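Local atomic coordinates of Sodium/sialic acid symporter SiaT (Proteus mirabilis, PDB entry 5NV9), a protein that couples the inward flow of sodium ions to the uptake of the sialic acid N-acetylneuraminic acid across the inner membrane of Proteus mirabilis. Residues V257-I262 with S347-S352; L126-F131 with A253-V258. One frame throughout, in Å; residues are numbered along the deposited sequence.

Contacts 1 and 2 have their centres 8 Å apart and share the short helix 255-258, which meets helix 118-151 through Phe128 in contact 2 and leads into residues 259-262, which meet helix 328-361 in contact 1. Ser350 joins them: its OG lies 2.7 Å from OE1 of Gln259 in contact 1, while its CB lies 3.6 Å from CZ of Phe128. Both contacts are buried, on the cytoplasmic side of the bound sialic acid in this outward-open LeuT fold. The side chain of Arg260 comes within about 4 Å of a sodium ion, nearest atoms, and that of Asp256 within about 7 Å of the sialic acid.

Contact 1: residues V257-I262 with S347-S352; sequences VVQRYI and SLNSIS
Gln259 lays its carboxamide across the ends of Asn349 and Ser350, two neighbours on helix 328-361, and uses both of its polar atoms there. Its NE2 donates to OD1 of Asn349 over 2.8 Å, in a bond that is straight at the hydrogen (170°) and arrives nearly along the C=O axis. The two amide planes lie only 14° apart, and OD1 also sits close to the plane of the Gln259 amide. With CG of Asn349 opposite its backbone N (chi1 -176°), the carboxamide is carried out toward Gln259. OE1 of Gln259, the other polar atom of that amide, is 2.7 Å from OG of Ser350; the one proton of this hydroxyl could go to OE1 or to the backbone oxygen of Ser346, one turn earlier. A glutamine suits this place because one extended chain brings a donor and an acceptor together to a polar helix face, and its NE2 also reaches the backbone oxygen of Phe39.

In the LeuT fold of this symporter, helix 328-361 carries sodium ligands at both the Na2 and the Na3 site, and residues 347-352 follow them directly. Arg260 runs beside Gln259 toward the ions. Its NH1 donates to a water at 3.0 Å, lying in the guanidinium plane, and that water may in turn give a weak bond to OD1 of Asn349. On the same guanidinium, NE bonds to OG of Ser53, and NH2 bonds weakly to Asp182, a ligand of the Na3 sodium, whose negative charge the arginine would help to balance.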
loop_
_atom_site.group_PDB
_atom_site.type_symbol
_atom_site.label_atom_id
_atom_site.label_comp_id
_atom_site.label_asym_id
_atom_site.label_seq_id
_atom_site.Cartn_x
_atom_site.Cartn_y
_atom_site.Cartn_z
ATOM N N VAL A 257 -7.440 0.928 2.056
ATOM C CA VAL A 257 -7.435 1.229 3.472
ATOM C C VAL A 257 -8.845 1.603 4.014
ATOM O O VAL A 257 -9.337 1.033 5.007
ATOM C CB VAL A 257 -6.381 2.286 3.764
ATOM C CG1 VAL A 257 -6.551 2.835 5.183
ATOM C CG2 VAL A 257 -5.000 1.666 3.637
ATOM N N VAL A 258 -9.520 2.490 3.302
ATOM C CA VAL A 258 -10.797 3.022 3.718
ATOM C C VAL A 258 -11.814 1.922 3.904
ATOM O O VAL A 258 -12.639 1.955 4.804
ATOM C CB VAL A 258 -11.359 4.098 2.710
ATOM C CG1 VAL A 258 -12.743 4.501 3.136
ATOM C CG2 VAL A 258 -10.508 5.340 2.708
ATOM N N GLN A 259 -11.763 0.921 3.056
ATOM C CA GLN A 259 -12.597 -0.284 3.247
ATOM C C GLN A 259 -12.501 -0.933 4.631
ATOM O O GLN A 259 -13.497 -1.465 5.149
ATOM C CB GLN A 259 -12.216 -1.316 2.186
ATOM C CG GLN A 259 -13.384 -2.095 1.629
ATOM C CD GLN A 259 -12.907 -3.159 0.671
ATOM O OE1 GLN A 259 -11.894 -2.942 -0.007
ATOM N NE2 GLN A 259 -13.598 -4.328 0.628
ATOM N N ARG A 260 -11.321 -0.899 5.247
ATOM C CA ARG A 260 -11.176 -1.463 6.605
ATOM C C ARG A 260 -11.883 -0.654 7.679
ATOM O O ARG A 260 -12.089 -1.163 8.763
ATOM C CB ARG A 260 -9.712 -1.626 7.003
ATOM C CG ARG A 260 -9.083 -2.914 6.555
ATOM C CD ARG A 260 -8.597 -2.867 5.134
ATOM N NE ARG A 260 -8.149 -4.192 4.689
ATOM C CZ ARG A 260 -8.276 -4.659 3.444
ATOM N NH1 ARG A 260 -8.812 -3.915 2.497
ATOM N NH2 ARG A 260 -7.894 -5.887 3.168
ATOM N N TYR A 261 -12.247 0.601 7.401
ATOM C CA TYR A 261 -12.957 1.413 8.374
ATOM C C TYR A 261 -14.423 1.017 8.553
ATOM O O TYR A 261 -15.036 1.409 9.546
ATOM C CB TYR A 261 -12.894 2.910 7.987
ATOM C CG TYR A 261 -11.455 3.496 7.817
ATOM C CD1 TYR A 261 -10.317 2.919 8.414
ATOM C CD2 TYR A 261 -11.267 4.649 7.059
ATOM C CE1 TYR A 261 -9.036 3.495 8.252
ATOM C CE2 TYR A 261 -10.012 5.243 6.926
ATOM C CZ TYR A 261 -8.894 4.673 7.483
ATOM O OH TYR A 261 -7.677 5.346 7.258
ATOM N N ILE A 262 -14.990 0.300 7.584
ATOM C CA ILE A 262 -16.418 -0.037 7.575
ATOM C C ILE A 262 -16.697 -1.541 7.843
ATOM O O ILE A 262 -17.852 -1.969 7.888
ATOM C CB ILE A 262 -17.084 0.477 6.266
ATOM C CG1 ILE A 262 -16.427 -0.047 4.995
ATOM C CG2 ILE A 262 -16.898 1.994 6.170
ATOM C CD1 ILE A 262 -17.018 -1.318 4.479
ATOM N N SER A 347 -5.665 -5.029 -2.770
ATOM C CA SER A 347 -5.808 -4.206 -3.946
ATOM C C SER A 347 -6.826 -4.867 -4.912
ATOM O O SER A 347 -7.668 -4.165 -5.493
ATOM C CB SER A 347 -4.456 -4.011 -4.681
ATOM O OG SER A 347 -3.610 -3.015 -4.100
ATOM N N LEU A 348 -6.775 -6.194 -5.079
ATOM C CA LEU A 348 -7.774 -6.893 -5.956
ATOM C C LEU A 348 -9.220 -6.799 -5.440
ATOM O O LEU A 348 -10.164 -6.436 -6.195
ATOM C CB LEU A 348 -7.438 -8.349 -6.168
ATOM C CG LEU A 348 -6.162 -8.714 -6.963
ATOM C CD1 LEU A 348 -5.958 -10.246 -6.946
ATOM C CD2 LEU A 348 -6.158 -8.201 -8.367
ATOM N N ASN A 349 -9.402 -7.070 -4.168
ATOM C CA ASN A 349 -10.710 -6.901 -3.576
ATOM C C ASN A 349 -11.246 -5.452 -3.644
ATOM O O ASN A 349 -12.435 -5.244 -3.918
ATOM C CB ASN A 349 -10.743 -7.402 -2.155
ATOM C CG ASN A 349 -12.137 -7.321 -1.551
ATOM O OD1 ASN A 349 -12.461 -6.319 -0.955
ATOM N ND2 ASN A 349 -12.916 -8.402 -1.613
ATOM N N SER A 350 -10.380 -4.470 -3.407
ATOM C CA SER A 350 -10.807 -3.063 -3.457
ATOM C C SER A 350 -11.129 -2.651 -4.810
ATOM O O SER A 350 -12.020 -1.818 -4.994
ATOM C CB SER A 350 -9.767 -2.152 -2.853
ATOM O OG SER A 350 -9.686 -2.457 -1.468
ATOM N N ILE A 351 -10.337 -3.113 -5.779
ATOM C CA ILE A 351 -10.644 -2.872 -7.208
ATOM C C ILE A 351 -12.013 -3.371 -7.534
ATOM O O ILE A 351 -12.851 -2.636 -8.098
ATOM C CB ILE A 351 -9.638 -3.463 -8.155
ATOM C CG1 ILE A 351 -8.362 -2.665 -8.128
ATOM C CG2 ILE A 351 -10.174 -3.456 -9.596
ATOM C CD1 ILE A 351 -7.135 -3.437 -8.614
ATOM N N SER A 352 -12.289 -4.603 -7.180
ATOM C CA SER A 352 -13.653 -5.157 -7.369
ATOM C C SER A 352 -14.719 -4.457 -6.576
ATOM O O SER A 352 -15.803 -4.332 -7.099
ATOM C CB SER A 352 -13.708 -6.620 -7.097
ATOM O OG SER A 352 -15.011 -7.132 -7.316
HETATM O O HOH W 1 -9.379 -5.255 -0.130
#

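Contact 2: residues L126-F131 with A253-V258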
loop_
_atom_site.group_PDB
_atom_site.type_symbol
_atom_site.label_atom_id
_atom_site.label_comp_id
_atom_site.label_asym_id
_atom_site.label_seq_id
_atom_site.Cartn_x
_atom_site.Cartn_y
_atom_site.Cartn_z
ATOM N N LEU A 126 -12.064 5.563 -11.048
ATOM C CA LEU A 126 -11.259 5.133 -12.182
ATOM C C LEU A 126 -9.770 5.355 -11.909
ATOM O O LEU A 126 -8.936 4.499 -12.257
ATOM C CB LEU A 126 -11.705 5.850 -13.462
ATOM C CG LEU A 126 -13.125 5.491 -13.887
ATOM C CD1 LEU A 126 -13.620 6.460 -14.922
ATOM C CD2 LEU A 126 -13.227 4.068 -14.438
ATOM N N SER A 127 -9.403 6.448 -11.247
ATOM C CA SER A 127 -8.004 6.679 -10.922
ATOM C C SER A 127 -7.503 5.607 -9.903
ATOM O O SER A 127 -6.376 5.116 -10.011
ATOM C CB SER A 127 -7.790 8.058 -10.324
ATOM O OG SER A 127 -8.040 9.084 -11.259
ATOM N N PHE A 128 -8.352 5.265 -8.920
ATOM C CA PHE A 128 -8.035 4.243 -7.952
ATOM C C PHE A 128 -7.807 2.925 -8.652
ATOM O O PHE A 128 -6.768 2.290 -8.452
ATOM C CB PHE A 128 -9.069 4.084 -6.806
ATOM C CG PHE A 128 -8.787 2.900 -5.934
ATOM C CD1 PHE A 128 -7.912 2.997 -4.854
ATOM C CD2 PHE A 128 -9.297 1.664 -6.252
ATOM C CE1 PHE A 128 -7.590 1.887 -4.096
ATOM C CE2 PHE A 128 -8.963 0.533 -5.488
ATOM C CZ PHE A 128 -8.138 0.648 -4.396
HETATM N N MSE A 129 -8.792 2.496 -9.428
HETATM C CA MSE A 129 -8.777 1.173 -10.051
HETATM C C MSE A 129 -7.555 1.025 -10.945
HETATM O O MSE A 129 -6.842 0.027 -10.871
HETATM C CB MSE A 129 -10.068 0.950 -10.786
HETATM C CG MSE A 129 -11.164 0.748 -9.786
HETATM SE SE MSE A 129 -12.787 0.136 -10.729
HETATM C CE MSE A 129 -13.338 1.904 -11.381
ATOM N N LEU A 130 -7.282 2.026 -11.772
ATOM C CA LEU A 130 -6.094 2.002 -12.627
ATOM C C LEU A 130 -4.800 2.070 -11.840
ATOM O O LEU A 130 -3.868 1.385 -12.198
ATOM C CB LEU A 130 -6.128 3.125 -13.662
ATOM C CG LEU A 130 -7.267 2.972 -14.665
ATOM C CD1 LEU A 130 -7.453 4.253 -15.474
ATOM C CD2 LEU A 130 -7.024 1.759 -15.558
ATOM N N PHE A 131 -4.730 2.860 -10.776
ATOM C CA PHE A 131 -3.504 2.936 -9.996
ATOM C C PHE A 131 -3.188 1.564 -9.383
ATOM O O PHE A 131 -2.049 1.061 -9.457
ATOM C CB PHE A 131 -3.514 3.992 -8.888
ATOM C CG PHE A 131 -2.208 4.039 -8.131
ATOM C CD1 PHE A 131 -1.063 4.566 -8.729
ATOM C CD2 PHE A 131 -2.067 3.431 -6.857
ATOM C CE1 PHE A 131 0.178 4.557 -8.052
ATOM C CE2 PHE A 131 -0.832 3.409 -6.179
ATOM C CZ PHE A 131 0.288 3.971 -6.769
ATOM N N ALA A 253 -8.345 8.605 1.001
ATOM C CA ALA A 253 -8.800 8.655 -0.387
ATOM C C ALA A 253 -8.557 7.361 -1.114
ATOM O O ALA A 253 -8.878 7.300 -2.271
ATOM C CB ALA A 253 -8.116 9.816 -1.127
ATOM N N SER A 254 -8.048 6.324 -0.430
ATOM C CA SER A 254 -7.624 5.095 -1.070
ATOM C C SER A 254 -8.494 3.950 -0.555
ATOM O O SER A 254 -8.513 3.674 0.642
ATOM C CB SER A 254 -6.151 4.858 -0.780
ATOM O OG SER A 254 -5.655 3.840 -1.606
ATOM N N GLN A 255 -9.221 3.317 -1.467
ATOM C CA GLN A 255 -10.199 2.306 -1.118
ATOM C C GLN A 255 -9.631 1.111 -0.358
ATOM O O GLN A 255 -10.355 0.510 0.441
ATOM C CB GLN A 255 -10.919 1.846 -2.389
ATOM C CG GLN A 255 -11.905 0.677 -2.179
ATOM C CD GLN A 255 -13.145 0.998 -1.341
ATOM O OE1 GLN A 255 -13.338 2.132 -0.863
ATOM N NE2 GLN A 255 -13.943 -0.034 -1.070
ATOM N N ASP A 256 -8.373 0.714 -0.629
ATOM C CA ASP A 256 -7.800 -0.479 0.059
ATOM C C ASP A 256 -7.715 -0.295 1.593
ATOM O O ASP A 256 -7.933 -1.245 2.336
ATOM C CB ASP A 256 -6.458 -0.930 -0.558
ATOM C CG ASP A 256 -5.387 0.154 -0.529
ATOM O OD1 ASP A 256 -5.685 1.416 -0.565
ATOM O OD2 ASP A 256 -4.210 -0.281 -0.504
ATOM N N VAL A 257 -7.440 0.928 2.056
ATOM C CA VAL A 257 -7.435 1.229 3.472
ATOM C C VAL A 257 -8.845 1.603 4.014
ATOM O O VAL A 257 -9.337 1.033 5.007
ATOM C CB VAL A 257 -6.381 2.286 3.764
ATOM C CG1 VAL A 257 -6.551 2.835 5.183
ATOM C CG2 VAL A 257 -5.000 1.666 3.637
ATOM N N VAL A 258 -9.520 2.490 3.302
ATOM C CA VAL A 258 -10.797 3.022 3.718
ATOM C C VAL A 258 -11.814 1.922 3.904
ATOM O O VAL A 258 -12.639 1.955 4.804
ATOM C CB VAL A 258 -11.359 4.098 2.710
ATOM C CG1 VAL A 258 -12.743 4.501 3.136
ATOM C CG2 VAL A 258 -10.508 5.340 2.708
#
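The ring of Phe128 turns one face to CB of Gln255 and an edge to the hydroxyl of Ser254. CB sits 3.7 Å from the ring centroid and 14° off the normal, a CH-pi contact over the face, shifted toward the rim. Phe128 reaches across from helix 118-151 to the start of helix 255-258 because chi1 (173°) swings its ring out opposite the backbone N. There CE1 comes within 3.4 Å of the backbone N of Gln255. The amide of Gln255 stands almost perpendicular to the ring, at 88°, and bends away to Ser353, Thr106 and Ala108, which leaves its CB to meet the aromatic face. At the ring edge, in plane, OG of Ser254 is 3.7 Å from CE1. Ser254 stands at the N-cap position, yet its hydroxyl makes no capping bond and donates to OD1 of Asp256 at 2.6 Å. Serine fits here, being small enough to lie beside the rim while tying down the carboxylate, and the broad phenyl ring also packs on Ser350 and Cys354 of helix 328-361. With no hydrogen bond between the segments, their attraction rests on dispersion and CH-pi packing, while Ser254 and the Gln255 amide make their hydrogen bonds away from the ring.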